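Local structure of Thiol:disulfide interchange protein dsbA-like (Escherichia coli, 3C7M) at residues V51-F56 and S85-N90; L75-K80 and P142-T147. The protein introduces disulfide bonds into other periplasmic proteins, working with DsbI as a redox pair that forms an essential disulfide in the arylsulfate sulfotransferase AssT. One frame throughout, in Å; residues are numbered along the deposited sequence. Where two conformers were deposited one is given.

Contact 1: residues V51-F56 and S85-N90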
loop_
_atom_site.group_PDB
_atom_site.type_symbol
_atom_site.label_atom_id
_atom_site.label_comp_id
_atom_site.label_asym_id
_atom_site.label_seq_id
_atom_site.Cartn_x
_atom_site.Cartn_y
_atom_site.Cartn_z
ATOM N N VAL A 51 15.487 -3.109 -2.874
ATOM C CA VAL A 51 14.094 -3.396 -3.257
ATOM C C VAL A 51 13.251 -2.124 -3.363
ATOM O O VAL A 51 13.360 -1.229 -2.522
ATOM C CB VAL A 51 13.404 -4.397 -2.280
ATOM C CG1 VAL A 51 14.065 -5.783 -2.315
ATOM C CG2 VAL A 51 13.393 -3.857 -0.869
ATOM N N ALA A 52 12.419 -2.062 -4.404
ATOM C CA ALA A 52 11.546 -0.919 -4.675
ATOM C C ALA A 52 10.258 -1.033 -3.857
ATOM O O ALA A 52 9.571 -2.052 -3.928
ATOM C CB ALA A 52 11.214 -0.855 -6.166
ATOM N N PHE A 53 9.938 0.003 -3.086
ATOM C CA PHE A 53 8.716 0.009 -2.289
ATOM C C PHE A 53 7.479 0.085 -3.187
ATOM O O PHE A 53 7.356 0.992 -4.019
ATOM C CB PHE A 53 8.716 1.152 -1.278
ATOM C CG PHE A 53 7.470 1.210 -0.458
ATOM C CD1 PHE A 53 7.165 0.184 0.428
ATOM C CD2 PHE A 53 6.565 2.256 -0.621
ATOM C CE1 PHE A 53 5.997 0.211 1.177
ATOM C CE2 PHE A 53 5.389 2.296 0.128
ATOM C CZ PHE A 53 5.105 1.266 1.021
ATOM N N THR A 54 6.560 -0.861 -2.982
ATOM C CA THR A 54 5.472 -1.114 -3.918
ATOM C C THR A 54 4.139 -1.375 -3.193
ATOM O O THR A 54 3.792 -2.527 -2.905
ATOM C CB THR A 54 5.847 -2.290 -4.853
ATOM O OG1 THR A 54 7.130 -2.036 -5.445
ATOM C CG2 THR A 54 4.817 -2.478 -5.959
ATOM N N PRO A 55 3.388 -0.298 -2.893
ATOM C CA PRO A 55 2.092 -0.494 -2.244
ATOM C C PRO A 55 1.134 -1.271 -3.143
ATOM O O PRO A 55 1.096 -1.019 -4.346
ATOM C CB PRO A 55 1.568 0.935 -2.068
ATOM C CG PRO A 55 2.799 1.812 -2.118
ATOM C CD PRO A 55 3.686 1.131 -3.112
ATOM N N PHE A 56 0.390 -2.206 -2.555
ATOM C CA PHE A 56 -0.710 -2.911 -3.220
ATOM C C PHE A 56 -1.941 -2.666 -2.367
ATOM O O PHE A 56 -1.955 -3.059 -1.209
ATOM C CB PHE A 56 -0.438 -4.424 -3.228
ATOM C CG PHE A 56 0.195 -4.961 -4.496
ATOM C CD1 PHE A 56 1.275 -4.325 -5.110
ATOM C CD2 PHE A 56 -0.256 -6.172 -5.015
ATOM C CE1 PHE A 56 1.860 -4.855 -6.277
ATOM C CE2 PHE A 56 0.311 -6.717 -6.161
ATOM C CZ PHE A 56 1.379 -6.053 -6.800
ATOM N N SER A 85 9.496 10.026 -4.656
ATOM C CA SER A 85 9.396 8.925 -3.704
ATOM C C SER A 85 8.049 8.953 -2.985
ATOM O O SER A 85 7.516 10.023 -2.692
ATOM C CB SER A 85 10.532 9.016 -2.686
ATOM O OG SER A 85 10.264 8.223 -1.548
ATOM N N LEU A 86 7.510 7.775 -2.685
ATOM C CA LEU A 86 6.192 7.690 -2.043
ATOM C C LEU A 86 6.204 8.121 -0.568
ATOM O O LEU A 86 5.155 8.189 0.074
ATOM C CB LEU A 86 5.588 6.292 -2.222
ATOM C CG LEU A 86 5.420 5.816 -3.674
ATOM C CD1 LEU A 86 4.842 4.420 -3.709
ATOM C CD2 LEU A 86 4.549 6.763 -4.503
ATOM N N PHE A 87 7.392 8.432 -0.049
ATOM C CA PHE A 87 7.537 8.934 1.322
ATOM C C PHE A 87 7.936 10.394 1.371
ATOM O O PHE A 87 8.037 10.975 2.451
ATOM C CB PHE A 87 8.553 8.093 2.079
ATOM C CG PHE A 87 8.236 6.645 2.054
ATOM C CD1 PHE A 87 7.207 6.144 2.844
ATOM C CD2 PHE A 87 8.929 5.788 1.212
ATOM C CE1 PHE A 87 6.879 4.802 2.811
ATOM C CE2 PHE A 87 8.612 4.452 1.165
ATOM C CZ PHE A 87 7.581 3.953 1.972
ATOM N N ASP A 88 8.155 10.972 0.195
ATOM C CA ASP A 88 8.516 12.381 0.055
ATOM C C ASP A 88 7.378 13.283 0.510
ATOM O O ASP A 88 6.195 12.937 0.373
ATOM C CB ASP A 88 8.883 12.686 -1.404
ATOM C CG ASP A 88 9.580 14.021 -1.572
ATOM O OD1 ASP A 88 8.894 15.065 -1.563
ATOM O OD2 ASP A 88 10.819 14.024 -1.742
ATOM N N ALA A 89 7.747 14.442 1.051
ATOM C CA ALA A 89 6.786 15.446 1.488
ATOM C C ALA A 89 5.872 15.891 0.347
ATOM O O ALA A 89 4.738 16.306 0.586
ATOM C CB ALA A 89 7.510 16.641 2.095
ATOM N N ASN A 90 6.367 15.776 -0.885
ATOM C CA ASN A 90 5.607 16.160 -2.072
ATOM C C ASN A 90 4.827 15.010 -2.721
ATOM O O ASN A 90 4.204 15.209 -3.761
ATOM C CB ASN A 90 6.517 16.815 -3.118
ATOM C CG ASN A 90 7.183 18.083 -2.611
ATOM O OD1 ASN A 90 6.532 18.964 -2.044
ATOM N ND2 ASN A 90 8.492 18.183 -2.821
#

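Contact 2: residues L75-K80 and P142-T147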
loop_
_atom_site.group_PDB
_atom_site.type_symbol
_atom_site.label_atom_id
_atom_site.label_comp_id
_atom_site.label_asym_id
_atom_site.label_seq_id
_atom_site.Cartn_x
_atom_site.Cartn_y
_atom_site.Cartn_z
ATOM N N LEU A 75 -2.543 8.203 -8.048
ATOM C CA LEU A 75 -1.536 9.055 -7.420
ATOM C C LEU A 75 -0.149 8.429 -7.396
ATOM O O LEU A 75 0.839 9.136 -7.564
ATOM C CB LEU A 75 -1.982 9.502 -6.025
ATOM C CG LEU A 75 -3.283 10.318 -6.014
ATOM C CD1 LEU A 75 -3.739 10.587 -4.597
ATOM C CD2 LEU A 75 -3.168 11.632 -6.813
ATOM N N ILE A 76 -0.080 7.111 -7.217
ATOM C CA ILE A 76 1.207 6.401 -7.288
ATOM C C ILE A 76 1.821 6.543 -8.672
ATOM O O ILE A 76 3.005 6.831 -8.803
ATOM C CB ILE A 76 1.087 4.906 -6.888
ATOM C CG1 ILE A 76 0.933 4.805 -5.377
ATOM C CG2 ILE A 76 2.339 4.122 -7.312
ATOM C CD1 ILE A 76 0.480 3.438 -4.895
ATOM N N ASN A 77 1.010 6.348 -9.702
ATOM C CA ASN A 77 1.501 6.512 -11.071
ATOM C C ASN A 77 1.971 7.931 -11.376
ATOM O O ASN A 77 3.001 8.117 -12.024
ATOM C CB ASN A 77 0.476 5.997 -12.074
ATOM C CG ASN A 77 0.565 4.486 -12.252
ATOM O OD1 ASN A 77 1.461 3.983 -12.943
ATOM N ND2 ASN A 77 -0.342 3.752 -11.607
ATOM N N LYS A 78 1.240 8.922 -10.875
ATOM C CA LYS A 78 1.655 10.312 -11.018
ATOM C C LYS A 78 2.985 10.575 -10.301
ATOM O O LYS A 78 3.913 11.127 -10.904
ATOM C CB LYS A 78 0.564 11.260 -10.530
ATOM C CG LYS A 78 0.759 12.686 -10.995
ATOM C CD LYS A 78 -0.470 13.509 -10.685
ATOM C CE LYS A 78 -0.342 14.932 -11.204
ATOM N NZ LYS A 78 0.594 15.735 -10.387
ATOM N N ASP A 79 3.092 10.163 -9.035
ATOM C CA ASP A 79 4.337 10.349 -8.265
ATOM C C ASP A 79 5.526 9.675 -8.960
ATOM O O ASP A 79 6.586 10.289 -9.134
ATOM C CB ASP A 79 4.202 9.806 -6.834
ATOM C CG ASP A 79 3.296 10.656 -5.948
ATOM O OD1 ASP A 79 3.116 11.867 -6.210
ATOM O OD2 ASP A 79 2.772 10.091 -4.961
ATOM N N LYS A 80 5.334 8.425 -9.368
ATOM C CA LYS A 80 6.367 7.661 -10.079
ATOM C C LYS A 80 6.822 8.349 -11.372
ATOM O O LYS A 80 8.027 8.437 -11.638
ATOM C CB LYS A 80 5.887 6.233 -10.359
ATOM C CG LYS A 80 6.021 5.304 -9.169
ATOM N N PRO A 142 -3.860 3.521 -19.420
ATOM C CA PRO A 142 -3.440 2.127 -19.352
ATOM C C PRO A 142 -2.566 1.779 -18.150
ATOM O O PRO A 142 -2.784 0.734 -17.546
ATOM C CB PRO A 142 -2.658 1.929 -20.655
ATOM C CG PRO A 142 -3.280 2.891 -21.585
ATOM C CD PRO A 142 -3.593 4.098 -20.751
ATOM N N ALA A 143 -1.604 2.633 -17.794
ATOM C CA ALA A 143 -0.710 2.342 -16.661
ATOM C C ALA A 143 -1.476 2.233 -15.340
ATOM O O ALA A 143 -1.175 1.372 -14.507
ATOM C CB ALA A 143 0.401 3.376 -16.558
ATOM N N VAL A 144 -2.464 3.105 -15.161
ATOM C CA VAL A 144 -3.296 3.085 -13.960
ATOM C C VAL A 144 -4.157 1.819 -13.925
ATOM O O VAL A 144 -4.239 1.128 -12.901
ATOM C CB VAL A 144 -4.157 4.357 -13.865
ATOM C CG1 VAL A 144 -5.187 4.233 -12.744
ATOM C CG2 VAL A 144 -3.254 5.579 -13.648
ATOM N N GLN A 145 -4.770 1.495 -15.057
ATOM C CA GLN A 145 -5.545 0.261 -15.156
ATOM C C GLN A 145 -4.695 -0.998 -14.926
ATOM O O GLN A 145 -5.172 -1.955 -14.317
ATOM C CB GLN A 145 -6.323 0.216 -16.477
ATOM C CG GLN A 145 -7.447 1.268 -16.549
ATOM C CD GLN A 145 -8.492 1.109 -15.447
ATOM O OE1 GLN A 145 -8.982 0.003 -15.186
ATOM N NE2 GLN A 145 -8.844 2.220 -14.800
ATOM N N GLU A 146 -3.454 -0.985 -15.417
ATOM C CA GLU A 146 -2.501 -2.081 -15.195
ATOM C C GLU A 146 -2.222 -2.259 -13.700
ATOM O O GLU A 146 -2.193 -3.381 -13.193
ATOM C CB GLU A 146 -1.182 -1.816 -15.930
ATOM C CG GLU A 146 -1.230 -1.921 -17.456
ATOM C CD GLU A 146 -0.034 -1.249 -18.126
ATOM O OE1 GLU A 146 1.108 -1.427 -17.649
ATOM O OE2 GLU A 146 -0.234 -0.539 -19.134
ATOM N N THR A 147 -2.020 -1.142 -13.000
ATOM C CA THR A 147 -1.787 -1.157 -11.555
ATOM C C THR A 147 -2.970 -1.802 -10.839
ATOM O O THR A 147 -2.787 -2.684 -9.996
ATOM C CB THR A 147 -1.530 0.274 -11.028
ATOM O OG1 THR A 147 -0.319 0.785 -11.614
ATOM C CG2 THR A 147 -1.386 0.297 -9.510
#

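Contact 1: residues V51-F56 and S85-N90
Phe53 sends its CG opposite the backbone N (chi1 179°), which carries its ring toward the 85-90 loop, while Phe87 holds CG beside its own backbone N and anti to the carbonyl carbon (chi1 -54°), and the two side chains cross at about a right angle. The CZ corner of Phe87 lies over one face of Phe53: Phe87 CZ is 3.3 Å from Phe53 CD2, displaced toward the rim of that ring, and Phe87 CE2 follows at 3.5 Å from the same Phe53 CD2. With the planes inclined at 42° and centroids 4.7 Å apart, the pair is oblique, neither stacked nor T-shaped. Beside it, Leu86 reaches its CD1 branch toward the ring of Pro55, tip to tip, with Leu86 CD1 3.5 Å from Pro55 CD; the same methyl also lies near Phe53, 4.1 Å from Phe53 CD2.

Residues 52-56 belong to an outermost strand of the thioredoxin-fold sheet, paired in parallel with strand 20-25, and the loop that meets it leads from helix 65-81 to helix 92-106. The two phenyl rings also share neighbours on helix 40-46, where both touch Thr40 and Ser44.

No hydrogen bond spans the two segments, so the join is wholly apolar. The loop is shaped by its own bonds instead. A type I turn runs from Ser85 to Asp88, with Leu86 and Phe87 as its two central residues, and is closed by a backbone bond from Asp88 N to Ser85 O at 3.1 Å.

Contact 2: residues L75-K80 and P142-T147
The helical segments 75-80 and 142-147, parts of helices 65-81 and 142-150, pass with their axes 9.8 Å apart and their N-to-C directions at 125°, bringing the CA atoms of Asn77 and Val144 within 6.6 Å. This is helix-helix packing in the helical part of the DsbA-like thioredoxin fold, and one polar side chain carries it. Asn77 points at the second helix and meets three residues there. Its OD1 lies against the methyl of Ala143, while its CB is 4.1 Å from Val144 CG2, the branch set beside the backbone N of Val144. Thr147 comes from the opposite direction, and its OG1, anti to the carbonyl carbon, meets the amide.

The amide nitrogen of Asn77 is gripped twice, since ND2 also donates to Ala73 O one turn earlier in its own helix; this double use should restrain the rotation of the amide. Ala73 and Val74 extend the packing surface, both touching Val144, and Ala73 also touches Thr147. Across the helices, Asn77 ND2 donates to Thr147 OG1 at 3.0 Å in an almost straight bond, 174° at the hydrogen, with OG1 just 3° out of the amide plane.

How the contacts relate
The centres of contacts 1 and 2 lie 13 Å apart, and their segments alternate along the chain: 51-56, 75-80, 85-90, 142-147. Helix 65-81 follows strand 52-57, supplies residues 75-80 and leads into the loop 85-90, and it touches both strand 52-57, through Ile76, and helix 142-150, through Asn77. The contacts also meet directly, with Pro55 CB 3.9 Å from Ile76 CD1 and Leu86 CD2 3.8 Å from Asp79 OD2. Asp79 is further bonded to Ser91, just before helix 92-106, and to its first residues, Gln92 and Phe93. Helix 65-81 and the loop after it thus link the outer strand 52-57 of the thioredoxin-fold sheet to the helical part of the protein.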